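Local coordinates for protein Myo-inositol 2-dehydrogenase (Lactobacillus plantarum WCFS1, PDB 3CEA) that probably oxidises myo-inositol at its 2-hydroxyl with bound NAD as the hydride acceptor, at residues S179-F183 / E222-A228. Numbering follows the deposited sequence.
Sequences SGGIF and EFETGVA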
loop_
_atom_site.group_PDB
_atom_site.type_symbol
_atom_site.label_atom_id
_atom_site.label_comp_id
_atom_site.label_asym_id
_atom_site.label_seq_id
_atom_site.Cartn_x
_atom_site.Cartn_y
_atom_site.Cartn_z
ATOM N N SER A 179 8.526 -31.610 17.245
ATOM C CA SER A 179 7.816 -30.927 16.159
ATOM C C SER A 179 8.390 -31.318 14.797
ATOM O O SER A 179 7.703 -31.236 13.775
ATOM C CB SER A 179 7.865 -29.409 16.337
ATOM O OG SER A 179 9.133 -28.888 15.982
ATOM N N GLY A 180 9.653 -31.739 14.801
ATOM C CA GLY A 180 10.346 -32.155 13.588
ATOM C C GLY A 180 11.272 -31.093 13.032
ATOM O O GLY A 180 11.819 -31.251 11.940
ATOM N N GLY A 181 11.447 -30.013 13.784
ATOM C CA GLY A 181 12.282 -28.902 13.346
ATOM C C GLY A 181 11.524 -27.848 12.562
ATOM O O GLY A 181 10.377 -28.057 12.165
ATOM N N ILE A 182 12.187 -26.720 12.328
ATOM C CA ILE A 182 11.578 -25.549 11.694
ATOM C C ILE A 182 11.110 -25.778 10.245
ATOM O O ILE A 182 10.051 -25.289 9.854
ATOM C CB ILE A 182 12.512 -24.296 11.800
ATOM C CG1 ILE A 182 11.809 -23.026 11.297
ATOM C CG2 ILE A 182 13.845 -24.526 11.081
ATOM C CD1 ILE A 182 10.774 -22.458 12.256
ATOM N N PHE A 183 11.891 -26.525 9.465
ATOM C CA PHE A 183 11.561 -26.793 8.061
ATOM C C PHE A 183 10.340 -27.697 7.930
ATOM O O PHE A 183 9.529 -27.524 7.020
ATOM C CB PHE A 183 12.750 -27.420 7.320
ATOM C CG PHE A 183 13.928 -26.501 7.160
ATOM C CD1 PHE A 183 13.937 -25.517 6.173
ATOM C CD2 PHE A 183 15.043 -26.631 7.984
ATOM C CE1 PHE A 183 15.036 -24.671 6.017
ATOM C CE2 PHE A 183 16.144 -25.788 7.835
ATOM C CZ PHE A 183 16.139 -24.808 6.847
ATOM N N GLU A 222 15.873 -26.862 19.048
ATOM C CA GLU A 222 15.130 -26.166 17.999
ATOM C C GLU A 222 15.911 -24.974 17.442
ATOM O O GLU A 222 16.725 -24.369 18.148
ATOM C CB GLU A 222 13.771 -25.705 18.532
ATOM C CG GLU A 222 12.736 -26.816 18.690
ATOM C CD GLU A 222 11.929 -27.081 17.420
ATOM O OE1 GLU A 222 12.066 -26.324 16.429
ATOM O OE2 GLU A 222 11.144 -28.057 17.420
ATOM N N PHE A 223 15.661 -24.651 16.173
ATOM C CA PHE A 223 16.226 -23.459 15.541
ATOM C C PHE A 223 15.136 -22.438 15.246
ATOM O O PHE A 223 14.096 -22.781 14.677
ATOM C CB PHE A 223 16.964 -23.820 14.249
ATOM C CG PHE A 223 18.178 -24.676 14.461
ATOM C CD1 PHE A 223 19.364 -24.120 14.945
ATOM C CD2 PHE A 223 18.141 -26.039 14.174
ATOM C CE1 PHE A 223 20.495 -24.913 15.146
ATOM C CE2 PHE A 223 19.265 -26.840 14.369
ATOM C CZ PHE A 223 20.445 -26.275 14.857
ATOM N N GLU A 224 15.383 -21.187 15.628
ATOM C CA GLU A 224 14.414 -20.108 15.434
ATOM C C GLU A 224 14.081 -19.875 13.959
ATOM O O GLU A 224 12.907 -19.770 13.594
ATOM C CB GLU A 224 14.909 -18.813 16.091
ATOM C CG GLU A 224 13.850 -17.715 16.204
ATOM C CD GLU A 224 13.698 -16.908 14.927
ATOM O OE1 GLU A 224 14.728 -16.505 14.357
ATOM O OE2 GLU A 224 12.552 -16.677 14.487
ATOM N N THR A 225 15.111 -19.794 13.121
ATOM C CA THR A 225 14.931 -19.514 11.700
ATOM C C THR A 225 15.537 -20.614 10.838
ATOM O O THR A 225 16.586 -21.166 11.164
ATOM C CB THR A 225 15.521 -18.126 11.312
ATOM O OG1 THR A 225 14.811 -17.096 12.008
ATOM C CG2 THR A 225 15.403 -17.858 9.809
ATOM N N GLY A 226 14.854 -20.933 9.746
ATOM C CA GLY A 226 15.367 -21.858 8.752
ATOM C C GLY A 226 15.188 -21.276 7.368
ATOM O O GLY A 226 14.065 -20.991 6.951
ATOM N N VAL A 227 16.297 -21.085 6.660
ATOM C CA VAL A 227 16.255 -20.610 5.283
ATOM C C VAL A 227 16.731 -21.726 4.363
ATOM O O VAL A 227 17.814 -22.282 4.559
ATOM C CB VAL A 227 17.117 -19.336 5.071
ATOM C CG1 VAL A 227 16.909 -18.768 3.672
ATOM C CG2 VAL A 227 16.791 -18.274 6.119
ATOM N N ALA A 228 15.911 -22.055 3.369
ATOM C CA ALA A 228 16.258 -23.081 2.388
ATOM C C ALA A 228 16.186 -22.554 0.961
ATOM O O ALA A 228 15.266 -21.815 0.613
ATOM C CB ALA A 228 15.356 -24.292 2.541
HETATM O O HOH W 1 14.029 -26.469 14.444
#
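E222 sets its CG opposite its own carbonyl carbon (chi1 -75°) and bends again at chi2 (-87°), a fold that turns its carboxylate back to S179, whose OG sits between N and C of its own backbone (chi1 76°). S179 OG donates to E222 OE2 at 2.6 Å, using the syn lone pair of OE2, the one on the side of OE1. The side chain of S179 lies about 7 Å from the bound NAD. E222 OE1 takes a hydrogen bond from a water, 2.8 Å away, that also accepts from the amides of I182 and F223. One carboxylate and one water thus join the loop before helix 182-198, where G181 is the N-cap, to the residues leading into strand 225-232. Replacing E222 by alanine removes the carboxylate, and S179 OG would probably lose its acceptor and the water the oxygen it donates to. Further along, I182 lies over the opposing backbone: its CB is 3.6 Å from F223 O, its CD1 3.7 Å from E224 O. G226 has no side chain, and I182 CG2 and F183 CZ lie against its CA, the latter at 3.6 Å. The F183 ring meets G226 CA and A228 CB obliquely, CE1 3.5 Å from A228 CB, with V227 C and A228 N in plane at its edge. On the strand's other side V227 packs on I237 of the second subunit. A classic beta bulge at E224 and T225, opposite S210 of strand 202-210, begins the strand. The whole is helix-on-sheet packing in the GFO/IDH/MocA C-terminal domain: the first turn of helix 182-198 rests on the mixed sheet.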